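Local coordinates for 3-oxoacyl-[acyl-carrier-protein] synthase 3 (PDB 4EWP), which probably catalyses the first condensation of fatty acid synthesis, joining an acyl-CoA primer to malonyl-ACP, as a homodimeric FabH of the thiolase-like superfamily, at the interface of chains A and B. Coordinates in Å, arbitrary orientation; residue numbers count along the deposited sequence, not the author numbering. Chains: chain A/B, 3-oxoacyl-[acyl-carrier-protein] synthase 3.

Contact 1 and contact 2 are two patches of one homodimer interface, their C-alpha centres about 38 Å apart, and they share no residue. In contact 1 the N-terminal segment of chain B, with B:Ser139, meets the start of strand 13-22, the end of helix 125-138 and the 183-187 loop of chain A. In contact 2 the A:Pro95–A:His96 loop meets B:Trp197, B:Ser205 and the start of helix 206-219. The two-fold axis repeats both with the chains exchanged; their separation means that the subunits are joined at well-spaced points. Contact 2 is centred about 17 Å from the active-site B:Cys123, contact 1 about 22 Å from A:Cys123.

Contact 1: the interface of chains A and B. Residues chain A 11-13, 138, 183, 185-187; chain B 7-8, 10, 139.
The N-terminal arm of chain B reaches over the dimer boundary here, laying B:Gln7, B:His8 and B:Arg10 against the end of helix 125-138, the 183-187 loop and the segment leading into strand 13-22 of chain A. The side chain of B:Gln7 bends at chi2 (-78°), which turns its amide toward the loop. Its NE2 donates to the carbonyl oxygen of A:Ile185 at 2.7 Å, approaching from above that carbonyl's plane, while the amide's OE1 lies 2.8 Å from water 1. The same water pairs with the backbone N of A:Ile185, so the amide meets this residue both directly and through solvent. A:Pro183 CB packs on B:Gln7 CG at 3.8 Å. Next along the arm, A:Pro187 sets its CB over the centre of the B:His8 imidazole, a CH-pi contact. B:Arg10 ends the run: NH2 gives a nearly straight bond to A:Pro11 O at 2.9 Å, in the guanidinium plane and almost head-on to the carbonyl. In the opposite sense, A:Arg138 is bent at chi3 (-55°) and its NH1 donates to a lone pair of B:Ser139 O at 2.7 Å, in the carbonyl plane, while that oxygen lies off the guanidinium plane. A:Arg138 NH1 and B:Arg10 NH2, probably like-charged, stay 4.9 Å apart. The first three residues fasten the arm to chain A, the A:Arg138–B:Ser139 bond joins the subunits beside it, and together they help to hold the homodimer.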
loop_
_atom_site.group_PDB
_atom_site.type_symbol
_atom_site.label_atom_id
_atom_site.label_comp_id
_atom_site.label_asym_id
_atom_site.label_seq_id
_atom_site.Cartn_x
_atom_site.Cartn_y
_atom_site.Cartn_z
ATOM N N PRO A 11 -4.531 -10.877 -22.150
ATOM C CA PRO A 11 -5.855 -10.782 -22.774
ATOM C C PRO A 11 -5.953 -9.441 -23.487
ATOM O O PRO A 11 -5.076 -8.594 -23.293
ATOM C CB PRO A 11 -6.797 -10.811 -21.574
ATOM C CG PRO A 11 -6.009 -10.110 -20.490
ATOM C CD PRO A 11 -4.555 -10.494 -20.725
ATOM N N ALA A 12 -6.993 -9.250 -24.288
ATOM C CA ALA A 12 -7.189 -8.014 -25.040
ATOM C C ALA A 12 -7.437 -6.803 -24.133
ATOM O O ALA A 12 -6.948 -5.696 -24.399
ATOM C CB ALA A 12 -8.347 -8.183 -26.025
ATOM N N ALA A 13 -8.202 -7.006 -23.064
ATOM C CA ALA A 13 -8.641 -5.879 -22.247
ATOM C C ALA A 13 -9.170 -6.331 -20.894
ATOM O O ALA A 13 -9.030 -7.492 -20.512
ATOM C CB ALA A 13 -9.697 -5.059 -22.997
ATOM N N ARG A 138 -4.357 -6.750 -17.772
ATOM C CA ARG A 138 -3.882 -6.600 -19.145
ATOM C C ARG A 138 -2.447 -7.084 -19.377
ATOM O O ARG A 138 -2.029 -7.240 -20.533
ATOM C CB ARG A 138 -4.092 -5.175 -19.671
ATOM C CG ARG A 138 -5.553 -4.892 -20.038
ATOM C CD ARG A 138 -5.757 -3.496 -20.638
ATOM N NE ARG A 138 -5.229 -2.480 -19.744
ATOM C CZ ARG A 138 -4.106 -1.802 -19.969
ATOM N NH1 ARG A 138 -3.429 -2.019 -21.094
ATOM N NH2 ARG A 138 -3.669 -0.904 -19.078
ATOM N N PRO A 183 -12.768 -3.740 -24.413
ATOM C CA PRO A 183 -12.285 -2.693 -23.503
ATOM C C PRO A 183 -13.388 -2.223 -22.558
ATOM O O PRO A 183 -14.399 -1.705 -23.023
ATOM C CB PRO A 183 -11.921 -1.548 -24.453
ATOM C CG PRO A 183 -11.652 -2.204 -25.760
ATOM C CD PRO A 183 -12.582 -3.377 -25.829
ATOM N N ILE A 185 -12.287 -0.691 -19.360
ATOM C CA ILE A 185 -11.616 0.301 -18.510
ATOM C C ILE A 185 -10.641 1.126 -19.352
ATOM O O ILE A 185 -9.688 0.594 -19.931
ATOM C CB ILE A 185 -10.843 -0.386 -17.361
ATOM C CG1 ILE A 185 -11.766 -1.295 -16.547
ATOM C CG2 ILE A 185 -10.164 0.631 -16.458
ATOM C CD1 ILE A 185 -11.075 -1.988 -15.383
ATOM N N SER A 186 -10.881 2.425 -19.431
ATOM C CA SER A 186 -10.047 3.306 -20.241
ATOM C C SER A 186 -8.708 3.568 -19.545
ATOM O O SER A 186 -8.579 3.324 -18.343
ATOM C CB SER A 186 -10.772 4.627 -20.502
ATOM O OG SER A 186 -10.743 5.455 -19.350
ATOM N N PRO A 187 -7.713 4.069 -20.298
ATOM C CA PRO A 187 -6.362 4.247 -19.736
ATOM C C PRO A 187 -6.383 5.176 -18.540
ATOM O O PRO A 187 -6.947 6.275 -18.615
ATOM C CB PRO A 187 -5.566 4.887 -20.886
ATOM C CG PRO A 187 -6.340 4.518 -22.145
ATOM C CD PRO A 187 -7.793 4.456 -21.720
ATOM N N GLN B 7 -7.432 2.154 -25.795
ATOM C CA GLN B 7 -6.569 1.365 -24.923
ATOM C C GLN B 7 -5.116 1.695 -25.214
ATOM O O GLN B 7 -4.767 2.041 -26.346
ATOM C CB GLN B 7 -6.841 -0.137 -25.105
ATOM C CG GLN B 7 -8.255 -0.569 -24.696
ATOM C CD GLN B 7 -8.416 -0.692 -23.192
ATOM O OE1 GLN B 7 -8.163 -1.755 -22.630
ATOM N NE2 GLN B 7 -8.829 0.402 -22.528
ATOM N N HIS B 8 -4.274 1.607 -24.196
ATOM C CA HIS B 8 -2.841 1.844 -24.385
ATOM C C HIS B 8 -2.136 0.732 -25.178
ATOM O O HIS B 8 -2.413 -0.446 -24.975
ATOM C CB HIS B 8 -2.155 2.005 -23.032
ATOM C CG HIS B 8 -2.077 3.422 -22.563
ATOM N ND1 HIS B 8 -1.598 3.769 -21.318
ATOM C CD2 HIS B 8 -2.420 4.581 -23.175
ATOM C CE1 HIS B 8 -1.647 5.083 -21.183
ATOM N NE2 HIS B 8 -2.146 5.599 -22.294
ATOM N N ARG B 10 1.017 -1.721 -25.797
ATOM C CA ARG B 10 1.810 -2.441 -24.803
ATOM C C ARG B 10 3.200 -2.815 -25.311
ATOM O O ARG B 10 3.349 -3.249 -26.450
ATOM C CB ARG B 10 1.048 -3.681 -24.317
ATOM C CG ARG B 10 -0.320 -3.333 -23.727
ATOM C CD ARG B 10 -1.087 -4.539 -23.213
ATOM N NE ARG B 10 -1.557 -5.383 -24.303
ATOM C CZ ARG B 10 -2.503 -6.311 -24.186
ATOM N NH1 ARG B 10 -2.853 -7.029 -25.242
ATOM N NH2 ARG B 10 -3.098 -6.525 -23.024
ATOM N N SER B 139 1.559 -3.725 -19.335
ATOM C CA SER B 139 0.205 -3.292 -19.700
ATOM C C SER B 139 0.232 -1.926 -20.384
ATOM O O SER B 139 -0.793 -1.436 -20.847
ATOM C CB SER B 139 -0.718 -3.242 -18.478
ATOM O OG SER B 139 -0.259 -2.303 -17.518
HETATM O O HOH W 1 -10.047 -2.391 -20.649
#

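Contact 2: the interface of chains A and B. Residues chain A 95-96; chain B 197, 204-207.
A:Pro95 and A:His96 lie in a loop that fits against the first turn of helix 206-219 of chain B. The polar link runs between backbones: B:Gln206 N donates to A:Pro95 O at 3.0 Å and nearly straight, 171° at the hydrogen, so the carbonyl of the loop takes up an N-H at the helix start. Within chain B, the hydroxyl OG of B:Ser205 stands anti to its backbone N (chi1 171°) and there accepts from B:Leu207 N at 2.9 Å, a bond that caps the same helix end. Van der Waals packing adds to these bonds. The A:Pro95 ring presents CB to B:Leu207 CG at 3.7 Å, an apolar pair. The same CB lies 3.6 Å from B:Ser205 OG. The extended B:Gln206 side chain runs alongside the A:Pro95 carbonyl, its CG 3.4 Å from A:Pro95 O. An alanine in place of B:Gln206 would probably keep the backbone bond but leave a gap beside the A:Pro95 carbonyl where CG and the amide had lain. Aromatic contact comes from A:His96, whose imidazole is nearly perpendicular to the indole of B:Trp197, the planes 86° apart. The indole edge points CH2 at the centre of one imidazole face, and A:His96 CE1 also touches B:Ser205 CA at 3.7 Å, which lodges the ring between the indole and B:Ser205, just ahead of the helix. The site joins the two subunits and probably steadies helix 206-219 in the homodimer.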
loop_
_atom_site.group_PDB
_atom_site.type_symbol
_atom_site.label_atom_id
_atom_site.label_comp_id
_atom_site.label_asym_id
_atom_site.label_seq_id
_atom_site.Cartn_x
_atom_site.Cartn_y
_atom_site.Cartn_z
ATOM N N PRO A 95 -5.465 -0.200 11.787
ATOM C CA PRO A 95 -4.590 0.173 12.912
ATOM C C PRO A 95 -3.446 -0.796 13.186
ATOM O O PRO A 95 -3.157 -1.099 14.344
ATOM C CB PRO A 95 -5.546 0.168 14.108
ATOM C CG PRO A 95 -6.577 -0.839 13.747
ATOM C CD PRO A 95 -6.760 -0.729 12.251
ATOM N N HIS A 96 -2.802 -1.267 12.127
ATOM C CA HIS A 96 -1.605 -2.078 12.259
ATOM C C HIS A 96 -0.622 -1.690 11.183
ATOM O O HIS A 96 -0.966 -1.687 9.995
ATOM C CB HIS A 96 -1.938 -3.555 12.082
ATOM C CG HIS A 96 -2.871 -4.087 13.116
ATOM N ND1 HIS A 96 -2.429 -4.682 14.278
ATOM C CD2 HIS A 96 -4.222 -4.114 13.165
ATOM C CE1 HIS A 96 -3.471 -5.061 14.997
ATOM N NE2 HIS A 96 -4.570 -4.723 14.348
ATOM N N TRP B 197 -1.810 -14.941 9.857
ATOM C CA TRP B 197 -1.617 -13.502 10.009
ATOM C C TRP B 197 -0.911 -13.158 11.327
ATOM O O TRP B 197 -0.082 -12.248 11.392
ATOM C CB TRP B 197 -2.982 -12.827 9.956
ATOM C CG TRP B 197 -2.973 -11.343 9.833
ATOM C CD1 TRP B 197 -2.894 -10.603 8.675
ATOM C CD2 TRP B 197 -3.132 -10.401 10.900
ATOM N NE1 TRP B 197 -2.963 -9.256 8.971
ATOM C CE2 TRP B 197 -3.110 -9.110 10.328
ATOM C CE3 TRP B 197 -3.272 -10.525 12.285
ATOM C CZ2 TRP B 197 -3.213 -7.953 11.098
ATOM C CZ3 TRP B 197 -3.371 -9.377 13.045
ATOM C CH2 TRP B 197 -3.343 -8.108 12.451
ATOM N N HIS B 204 0.223 -5.421 19.751
ATOM C CA HIS B 204 -1.198 -5.092 19.826
ATOM C C HIS B 204 -1.573 -3.950 18.886
ATOM O O HIS B 204 -0.703 -3.319 18.274
ATOM C CB HIS B 204 -1.586 -4.743 21.252
ATOM C CG HIS B 204 -0.607 -3.839 21.930
ATOM N ND1 HIS B 204 0.208 -4.264 22.958
ATOM C CD2 HIS B 204 -0.307 -2.536 21.723
ATOM C CE1 HIS B 204 0.969 -3.260 23.356
ATOM N NE2 HIS B 204 0.673 -2.199 22.624
ATOM N N SER B 205 -2.874 -3.701 18.774
ATOM C CA SER B 205 -3.421 -2.696 17.865
ATOM C C SER B 205 -3.034 -1.278 18.260
ATOM O O SER B 205 -2.890 -0.978 19.451
ATOM C CB SER B 205 -4.946 -2.798 17.868
ATOM O OG SER B 205 -5.533 -1.721 17.166
ATOM N N GLN B 206 -2.885 -0.402 17.266
ATOM C CA GLN B 206 -2.677 1.016 17.548
ATOM C C GLN B 206 -3.851 1.606 18.311
ATOM O O GLN B 206 -3.699 2.601 19.021
ATOM C CB GLN B 206 -2.464 1.808 16.269
ATOM C CG GLN B 206 -1.211 1.450 15.518
ATOM C CD GLN B 206 -1.203 2.028 14.123
ATOM O OE1 GLN B 206 -1.937 2.973 13.826
ATOM N NE2 GLN B 206 -0.372 1.461 13.250
ATOM N N LEU B 207 -5.023 0.994 18.172
ATOM C CA LEU B 207 -6.207 1.497 18.854
ATOM C C LEU B 207 -6.077 1.374 20.385
ATOM O O LEU B 207 -6.619 2.199 21.127
ATOM C CB LEU B 207 -7.476 0.792 18.347
ATOM C CG LEU B 207 -7.866 0.976 16.873
ATOM C CD1 LEU B 207 -9.308 0.520 16.619
ATOM C CD2 LEU B 207 -7.700 2.413 16.419
#